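Local coordinates for protein Sso-CP2 metallo-carboxypetidase (Sulfolobus solfataricus, PDB 4MMO) that probably acts as a zinc-dependent carboxypeptidase of the M20 family, cleaving residues from the C-terminal end of peptides, at residues Glu3-Thr7 and Phe114-His118; Gly107-Arg112 and Ala398-Gly402; Ser362-Tyr367 and Ala423-Glu429. One frame throughout, in Å; residues are numbered along the deposited sequence.

Interaction 1. Residues Glu3-Thr7 and Phe114-His118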
loop_
_atom_site.group_PDB
_atom_site.type_symbol
_atom_site.label_atom_id
_atom_site.label_comp_id
_atom_site.label_asym_id
_atom_site.label_seq_id
_atom_site.Cartn_x
_atom_site.Cartn_y
_atom_site.Cartn_z
ATOM N N GLU A 3 39.963 21.995 -16.018
ATOM C CA GLU A 3 38.947 21.486 -16.928
ATOM C C GLU A 3 38.260 20.225 -16.398
ATOM O O GLU A 3 37.082 19.997 -16.669
ATOM C CB GLU A 3 39.573 21.198 -18.293
ATOM C CG GLU A 3 38.562 20.901 -19.389
ATOM C CD GLU A 3 39.219 20.577 -20.718
ATOM O OE1 GLU A 3 40.430 20.266 -20.727
ATOM O OE2 GLU A 3 38.526 20.635 -21.754
ATOM N N GLU A 4 38.999 19.409 -15.652
ATOM C CA GLU A 4 38.462 18.157 -15.118
ATOM C C GLU A 4 37.281 18.424 -14.193
ATOM O O GLU A 4 36.236 17.778 -14.290
ATOM C CB GLU A 4 39.538 17.383 -14.349
ATOM C CG GLU A 4 40.601 16.722 -15.222
ATOM C CD GLU A 4 41.544 17.714 -15.880
ATOM O OE1 GLU A 4 41.782 18.796 -15.298
ATOM O OE2 GLU A 4 42.053 17.410 -16.980
ATOM N N LEU A 5 37.454 19.378 -13.290
ATOM C CA LEU A 5 36.422 19.689 -12.321
ATOM C C LEU A 5 35.295 20.482 -12.977
ATOM O O LEU A 5 34.119 20.186 -12.771
ATOM C CB LEU A 5 37.012 20.470 -11.149
ATOM C CG LEU A 5 36.027 20.855 -10.045
ATOM C CD1 LEU A 5 35.335 19.628 -9.480
ATOM C CD2 LEU A 5 36.736 21.617 -8.938
ATOM N N TYR A 6 35.661 21.476 -13.778
ATOM C CA TYR A 6 34.679 22.342 -14.417
ATOM C C TYR A 6 33.709 21.546 -15.281
ATOM O O TYR A 6 32.499 21.775 -15.240
ATOM C CB TYR A 6 35.371 23.407 -15.272
ATOM C CG TYR A 6 34.436 24.132 -16.217
ATOM C CD1 TYR A 6 33.647 25.187 -15.774
ATOM C CD2 TYR A 6 34.340 23.759 -17.551
ATOM C CE1 TYR A 6 32.790 25.850 -16.634
ATOM C CE2 TYR A 6 33.485 24.415 -18.418
ATOM C CZ TYR A 6 32.713 25.460 -17.954
ATOM O OH TYR A 6 31.862 26.116 -18.814
ATOM N N THR A 7 34.239 20.606 -16.057
ATOM C CA THR A 7 33.402 19.829 -16.960
ATOM C C THR A 7 32.465 18.914 -16.175
ATOM O O THR A 7 31.316 18.707 -16.568
ATOM C CB THR A 7 34.247 19.010 -17.943
ATOM O OG1 THR A 7 35.111 19.894 -18.665
ATOM C CG2 THR A 7 33.359 18.260 -18.937
ATOM N N PHE A 114 38.394 11.619 -18.678
ATOM C CA PHE A 114 39.552 12.484 -18.547
ATOM C C PHE A 114 40.847 11.671 -18.424
ATOM O O PHE A 114 41.906 12.134 -18.841
ATOM C CB PHE A 114 39.375 13.452 -17.377
ATOM C CG PHE A 114 38.613 14.697 -17.745
ATOM C CD1 PHE A 114 39.229 15.706 -18.467
ATOM C CD2 PHE A 114 37.280 14.846 -17.393
ATOM C CE1 PHE A 114 38.535 16.846 -18.821
ATOM C CE2 PHE A 114 36.581 15.987 -17.744
ATOM C CZ PHE A 114 37.210 16.987 -18.460
ATOM N N ALA A 115 40.758 10.460 -17.881
ATOM C CA ALA A 115 41.911 9.563 -17.852
ATOM C C ALA A 115 42.322 9.214 -19.278
ATOM O O ALA A 115 43.497 9.291 -19.630
ATOM C CB ALA A 115 41.595 8.299 -17.069
ATOM N N ILE A 116 41.344 8.843 -20.100
ATOM C CA ILE A 116 41.609 8.479 -21.486
ATOM C C ILE A 116 42.235 9.658 -22.218
ATOM O O ILE A 116 43.174 9.488 -22.996
ATOM C CB ILE A 116 40.324 8.032 -22.206
ATOM C CG1 ILE A 116 39.787 6.750 -21.569
ATOM C CG2 ILE A 116 40.581 7.796 -23.697
ATOM C CD1 ILE A 116 38.377 6.379 -22.013
ATOM N N LYS A 117 41.708 10.849 -21.956
ATOM C CA LYS A 117 42.213 12.070 -22.567
ATOM C C LYS A 117 43.681 12.286 -22.229
ATOM O O LYS A 117 44.485 12.623 -23.097
ATOM C CB LYS A 117 41.411 13.272 -22.074
ATOM C CG LYS A 117 41.844 14.596 -22.676
ATOM C CD LYS A 117 41.157 15.765 -21.991
ATOM C CE LYS A 117 41.192 17.008 -22.860
ATOM N NZ LYS A 117 42.561 17.325 -23.347
ATOM N N HIS A 118 44.017 12.111 -20.958
ATOM C CA HIS A 118 45.378 12.329 -20.499
ATOM C C HIS A 118 46.340 11.392 -21.222
ATOM O O HIS A 118 47.372 11.826 -21.733
ATOM C CB HIS A 118 45.465 12.142 -18.985
ATOM C CG HIS A 118 44.719 13.184 -18.211
ATOM N ND1 HIS A 118 44.608 13.157 -16.836
ATOM C CD2 HIS A 118 44.047 14.284 -18.619
ATOM C CE1 HIS A 118 43.898 14.194 -16.434
ATOM N NE2 HIS A 118 43.544 14.896 -17.496
#

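Interaction 2. Residues Gly107-Arg112 and Ala398-Gly402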
loop_
_atom_site.group_PDB
_atom_site.type_symbol
_atom_site.label_atom_id
_atom_site.label_comp_id
_atom_site.label_asym_id
_atom_site.label_seq_id
_atom_site.Cartn_x
_atom_site.Cartn_y
_atom_site.Cartn_z
ATOM N N GLY A 107 30.165 11.192 -12.021
ATOM C CA GLY A 107 31.524 11.453 -11.577
ATOM C C GLY A 107 32.480 10.383 -12.086
ATOM O O GLY A 107 33.532 10.685 -12.653
ATOM N N THR A 108 32.095 9.125 -11.899
ATOM C CA THR A 108 32.905 7.998 -12.357
ATOM C C THR A 108 32.981 7.983 -13.879
ATOM O O THR A 108 34.016 7.651 -14.452
ATOM C CB THR A 108 32.326 6.662 -11.860
ATOM O OG1 THR A 108 32.225 6.690 -10.432
ATOM C CG2 THR A 108 33.209 5.485 -12.283
ATOM N N LEU A 109 31.884 8.357 -14.529
ATOM C CA LEU A 109 31.833 8.368 -15.988
ATOM C C LEU A 109 32.824 9.381 -16.534
ATOM O O LEU A 109 33.528 9.114 -17.510
ATOM C CB LEU A 109 30.414 8.695 -16.472
ATOM C CG LEU A 109 30.101 8.651 -17.975
ATOM C CD1 LEU A 109 28.592 8.541 -18.170
ATOM C CD2 LEU A 109 30.606 9.871 -18.739
ATOM N N MET A 110 32.878 10.542 -15.893
ATOM C CA MET A 110 33.669 11.662 -16.389
ATOM C C MET A 110 35.146 11.480 -16.045
ATOM O O MET A 110 36.023 11.859 -16.825
ATOM C CB MET A 110 33.149 12.974 -15.796
ATOM C CG MET A 110 33.795 14.222 -16.370
ATOM S SD MET A 110 33.458 14.456 -18.122
ATOM C CE MET A 110 31.689 14.728 -18.107
ATOM N N ALA A 111 35.412 10.910 -14.873
ATOM C CA ALA A 111 36.777 10.600 -14.464
ATOM C C ALA A 111 37.445 9.727 -15.518
ATOM O O ALA A 111 38.539 10.036 -15.989
ATOM C CB ALA A 111 36.786 9.900 -13.112
ATOM N N ARG A 112 36.761 8.655 -15.907
ATOM C CA ARG A 112 37.286 7.730 -16.904
ATOM C C ARG A 112 37.591 8.442 -18.217
ATOM O O ARG A 112 38.605 8.164 -18.857
ATOM C CB ARG A 112 36.296 6.593 -17.152
ATOM C CG ARG A 112 36.110 5.668 -15.967
ATOM C CD ARG A 112 35.085 4.594 -16.270
ATOM N NE ARG A 112 34.978 3.623 -15.185
ATOM C CZ ARG A 112 34.133 2.597 -15.178
ATOM N NH1 ARG A 112 33.310 2.403 -16.199
ATOM N NH2 ARG A 112 34.106 1.767 -14.146
ATOM N N ALA A 398 34.681 -1.777 -11.296
ATOM C CA ALA A 398 35.640 -1.111 -10.434
ATOM C C ALA A 398 35.963 0.265 -10.988
ATOM O O ALA A 398 35.701 0.534 -12.158
ATOM C CB ALA A 398 36.891 -1.926 -10.349
ATOM N N ILE A 399 36.599 1.079 -10.148
ATOM C CA ILE A 399 36.800 2.517 -10.353
ATOM C C ILE A 399 35.538 3.245 -9.917
ATOM O O ILE A 399 34.442 2.923 -10.370
ATOM C CB ILE A 399 37.163 2.912 -11.802
ATOM C CG1 ILE A 399 38.370 2.105 -12.294
ATOM C CG2 ILE A 399 37.459 4.406 -11.874
ATOM C CD1 ILE A 399 38.649 2.249 -13.776
ATOM N N GLY A 400 35.698 4.218 -9.027
ATOM C CA GLY A 400 34.565 4.965 -8.514
ATOM C C GLY A 400 34.947 6.316 -7.951
ATOM O O GLY A 400 35.864 6.431 -7.134
ATOM N N ALA A 401 34.235 7.346 -8.396
ATOM C CA ALA A 401 34.453 8.698 -7.903
ATOM C C ALA A 401 33.820 8.864 -6.526
ATOM O O ALA A 401 34.182 9.767 -5.771
ATOM C CB ALA A 401 33.870 9.697 -8.872
ATOM N N GLY A 402 32.877 7.984 -6.205
ATOM C CA GLY A 402 32.121 8.089 -4.971
ATOM C C GLY A 402 32.638 7.212 -3.851
ATOM O O GLY A 402 33.713 6.617 -3.948
#

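Interaction 3. Residues Ser362-Tyr367 and Ala423-Glu429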
loop_
_atom_site.group_PDB
_atom_site.type_symbol
_atom_site.label_atom_id
_atom_site.label_comp_id
_atom_site.label_asym_id
_atom_site.label_seq_id
_atom_site.Cartn_x
_atom_site.Cartn_y
_atom_site.Cartn_z
ATOM N N SER A 362 46.246 -1.502 -9.917
ATOM C CA SER A 362 46.128 -0.053 -10.070
ATOM C C SER A 362 45.474 0.581 -8.846
ATOM O O SER A 362 45.895 1.645 -8.388
ATOM C CB SER A 362 45.330 0.300 -11.329
ATOM O OG SER A 362 44.057 -0.319 -11.324
ATOM N N ALA A 363 44.446 -0.073 -8.314
ATOM C CA ALA A 363 43.737 0.460 -7.152
ATOM C C ALA A 363 44.692 0.544 -5.969
ATOM O O ALA A 363 44.698 1.510 -5.210
ATOM C CB ALA A 363 42.548 -0.424 -6.811
ATOM N N LYS A 364 45.510 -0.490 -5.841
ATOM C CA LYS A 364 46.473 -0.608 -4.761
ATOM C C LYS A 364 47.510 0.512 -4.829
ATOM O O LYS A 364 47.832 1.142 -3.822
ATOM C CB LYS A 364 47.141 -1.971 -4.872
ATOM C CG LYS A 364 47.871 -2.431 -3.645
ATOM C CD LYS A 364 48.299 -3.877 -3.828
ATOM C CE LYS A 364 49.035 -4.403 -2.616
ATOM N NZ LYS A 364 48.165 -4.400 -1.412
ATOM N N LYS A 365 48.009 0.777 -6.031
ATOM C CA LYS A 365 48.977 1.845 -6.243
ATOM C C LYS A 365 48.404 3.237 -5.951
ATOM O O LYS A 365 49.056 4.063 -5.308
ATOM C CB LYS A 365 49.491 1.787 -7.682
ATOM C CG LYS A 365 50.597 2.779 -7.990
ATOM C CD LYS A 365 51.115 2.601 -9.409
ATOM C CE LYS A 365 52.345 3.455 -9.669
ATOM N NZ LYS A 365 52.098 4.896 -9.384
ATOM N N VAL A 366 47.189 3.496 -6.420
ATOM C CA VAL A 366 46.604 4.832 -6.322
ATOM C C VAL A 366 46.114 5.156 -4.914
ATOM O O VAL A 366 46.325 6.265 -4.424
ATOM C CB VAL A 366 45.452 4.998 -7.341
ATOM C CG1 VAL A 366 44.628 6.251 -7.063
ATOM C CG2 VAL A 366 46.017 5.045 -8.745
ATOM N N TYR A 367 45.464 4.191 -4.269
ATOM C CA TYR A 367 44.833 4.429 -2.973
ATOM C C TYR A 367 45.722 4.007 -1.808
ATOM O O TYR A 367 45.526 4.456 -0.680
ATOM C CB TYR A 367 43.479 3.716 -2.901
ATOM C CG TYR A 367 42.463 4.295 -3.856
ATOM C CD1 TYR A 367 41.735 5.430 -3.519
ATOM C CD2 TYR A 367 42.240 3.720 -5.102
ATOM C CE1 TYR A 367 40.808 5.971 -4.392
ATOM C CE2 TYR A 367 41.316 4.255 -5.982
ATOM C CZ TYR A 367 40.602 5.381 -5.621
ATOM O OH TYR A 367 39.679 5.918 -6.491
ATOM N N ALA A 423 40.011 8.958 -8.827
ATOM C CA ALA A 423 39.316 8.067 -9.747
ATOM C C ALA A 423 39.905 8.185 -11.148
ATOM O O ALA A 423 40.135 7.175 -11.818
ATOM C CB ALA A 423 37.819 8.370 -9.763
ATOM N N ILE A 424 40.141 9.420 -11.586
ATOM C CA ILE A 424 40.828 9.666 -12.851
ATOM C C ILE A 424 42.168 8.934 -12.828
ATOM O O ILE A 424 42.551 8.262 -13.785
ATOM C CB ILE A 424 41.082 11.178 -13.069
ATOM C CG1 ILE A 424 39.754 11.925 -13.219
ATOM C CG2 ILE A 424 41.952 11.415 -14.307
ATOM C CD1 ILE A 424 39.876 13.438 -13.153
ATOM N N LYS A 425 42.857 9.068 -11.704
ATOM C CA LYS A 425 44.181 8.502 -11.502
ATOM C C LYS A 425 44.141 6.973 -11.546
ATOM O O LYS A 425 44.967 6.341 -12.207
ATOM C CB LYS A 425 44.697 9.002 -10.158
ATOM C CG LYS A 425 46.142 8.745 -9.850
ATOM C CD LYS A 425 46.482 9.514 -8.588
ATOM C CE LYS A 425 47.847 9.186 -8.035
ATOM N NZ LYS A 425 48.057 9.923 -6.757
ATOM N N HIS A 426 43.171 6.390 -10.847
ATOM C CA HIS A 426 42.948 4.948 -10.865
ATOM C C HIS A 426 42.727 4.444 -12.287
ATOM O O HIS A 426 43.231 3.386 -12.663
ATOM C CB HIS A 426 41.746 4.593 -9.987
ATOM C CG HIS A 426 41.521 3.123 -9.823
ATOM N ND1 HIS A 426 40.442 2.609 -9.131
ATOM C CD2 HIS A 426 42.233 2.050 -10.246
ATOM C CE1 HIS A 426 40.497 1.293 -9.141
ATOM N NE2 HIS A 426 41.575 0.925 -9.815
ATOM N N THR A 427 41.980 5.202 -13.080
ATOM C CA THR A 427 41.668 4.780 -14.439
ATOM C C THR A 427 42.917 4.810 -15.308
ATOM O O THR A 427 43.143 3.910 -16.117
ATOM C CB THR A 427 40.605 5.686 -15.090
ATOM O OG1 THR A 427 39.430 5.731 -14.267
ATOM C CG2 THR A 427 40.246 5.169 -16.482
ATOM N N GLU A 428 43.708 5.868 -15.151
ATOM C CA GLU A 428 44.961 6.023 -15.882
ATOM C C GLU A 428 45.881 4.833 -15.635
ATOM O O GLU A 428 46.335 4.187 -16.578
ATOM C CB GLU A 428 45.658 7.324 -15.477
ATOM C CG GLU A 428 45.107 8.556 -16.179
ATOM C CD GLU A 428 45.621 9.864 -15.597
ATOM O OE1 GLU A 428 46.161 9.861 -14.471
ATOM O OE2 GLU A 428 45.472 10.904 -16.266
ATOM N N GLU A 429 46.139 4.539 -14.365
ATOM C CA GLU A 429 46.982 3.404 -14.004
ATOM C C GLU A 429 46.387 2.099 -14.514
ATOM O O GLU A 429 47.118 1.215 -14.961
ATOM C CB GLU A 429 47.179 3.331 -12.490
ATOM C CG GLU A 429 48.295 4.222 -11.966
ATOM C CD GLU A 429 49.657 3.841 -12.522
ATOM O OE1 GLU A 429 50.551 4.711 -12.546
ATOM O OE2 GLU A 429 49.832 2.672 -12.936
HETATM O O HOH W 1 38.371 4.047 -7.736
#

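Interaction 1. Residues Glu3-Thr7 and Phe114-His118
H118 and E4 form the one hydrogen bond between segments 3-7 and 114-118: H118 NE2 donates to E4 OE2 over 3.0 Å, with an N-H...O angle of 165°. The acceptor lies in the imidazole plane, so the donor is well aimed, but from the carboxylate's side the bond arrives well above its plane. E4 reaches this position because its chain folds at CG (chi2 70°), carrying the carboxylate past the CD1 side of the F114 ring toward H118. The other ring nitrogen, ND1, probably bonds to E428 of helix 417-433. With a carboxylate at both nitrogens, the imidazole's rotation is fixed and its protonated form is likely to be favoured. The second charged pair is looser: E3 OE1 and K117 NZ are 4.5 Å apart, beyond a salt bridge, and K117 is paired instead with D121. Within the N-terminal helix, T7 OG1 donates to E3 O at 2.8 Å; T7 N reaches the same oxygen from the opposite face of its carbonyl plane.

F114 is the main packing element. The backbone CA of E4 sits over the centre of its ring in a CH-pi contact, 3.8 Å from the centroid and almost along the ring normal, with E4 CG over the same face. T7 meets the ring at its edge, T7 CB lying in the ring plane at 3.6 Å from F114 CZ. E3 O comes within 3.5 Å of F114 CZ, from an oblique direction. L38 of helix 24-39 and Y420 of helix 417-433 also touch F114.

The segment axes run nearly antiparallel, at 150°, yet approach only to 12.0 Å, a gap bridged by the long side chains. I116 meanwhile touches strand 128-134, so helix 102-121 links the N-terminal helix to the mixed sheet, the layered alpha/beta arrangement typical of M20 catalytic domains.

Interaction 2. Residues Gly107-Arg112 and Ala398-Gly402
The guanidinium of R112 meets A398 O at its edge, near its own plane, while I399 O lies obliquely to it. R112 NH2 is 2.8 Å from A398 O, but the N-H...O angle of 130° makes this a weak hydrogen bond. The firmer polar partner of the group is M162 O, bonded to NH1. The extended chain from CG to NE carries the flat end past I399, whose CB lies 4.1 Å from R112 NE; that nitrogen is buried and has no hydrogen-bonding partner in the model.

One turn earlier, T108 OG1 accepts the backbone N-H of A401 at 2.9 Å, almost straight at 174°. Its chi1 of -56° sets OG1 anti to the carbonyl carbon and CG2 anti to the backbone N, which places the methyl 3.4 Å from I399 O. Beside it, A401 CB packs 3.6 Å from G107 C. The lack of a side chain at G107 suits this approach, since a CB there would probably lie only about 3.2 Å from A401 CB.

A loop without regular secondary structure is thus held to helix 102-121 at two points, one straight bond and one weak one. The side chain of T108 lies about 8 Å from the zinc ion and that of R112 about 6 Å from that of the zinc ligand E163. The chemistry is therefore that of a buried contact close to the metal site, consistent with an outer shell, in which polar side chains fix loop backbone and the cationic charge of R112 may influence the nearby zinc-binding carboxylate.

Interaction 3. Residues Ser362-Tyr367 and Ala423-Glu429
Y367 turns the edge of its ring toward the face of H426, an offset edge-to-face pair with centroids 5.7 Å apart and planes at 87°. The atoms that meet are Y367 CE2 and H426 ND1, at 3.7 Å. H426 has CG anti to its backbone N (chi1 -174°), which sends the imidazole across to helix 354-367, where A363 CA lies over one of its faces.

Water makes the polar bridge. One molecule donates to Y367 OH at 2.6 Å and also bonds H426 ND1 at 2.9 Å, in the imidazole plane. At the far end of the ring, NE2 makes a weak hydrogen bond to M359 O. S362 OG, at the ring edge 3.2 Å from H426 NE2, is bonded to A358 O within its own helix.

The charged contact lies at the periphery, where K365 NZ and E429 OE1 form a long salt bridge of 3.5 Å, their chains crossing at about a right angle.

Aliphatic packing fills the middle. V366 CG2 rests 3.7 Å from H426 CA and also touches CG of K425 and of E429, while S362 CB abuts E429 CB. Replacing H426 with an alanine would probably leave the bridging water without its imidazole partner and open a gap between A363 and the edge of Y367.

The segment axes approach to 8.7 Å at 138°, a close helix pair of roughly antiparallel sense, joining helix 354-367 to the C-terminal helix 417-433 in the alpha/beta peptidase domain.

The three contacts form a continuous cluster on one side of the chain's centre: interaction 2 lies about 11 Å, centre to centre, from each of the others, which are about 15 Å apart. Interactions 1 and 2 share helix 102-121 and touch through T7 and M110. Interaction 3 joins through helix 417-433, where I424 packs on A111, and T427 on A115 and I399. Along the chain, interaction 1 closes before interaction 3 opens, whereas interaction 2 crosses both. Residues distant in sequence, from the N-terminal helix to the C-terminal one, thus meet around helix 102-121, and only interaction 2 comes near the zinc.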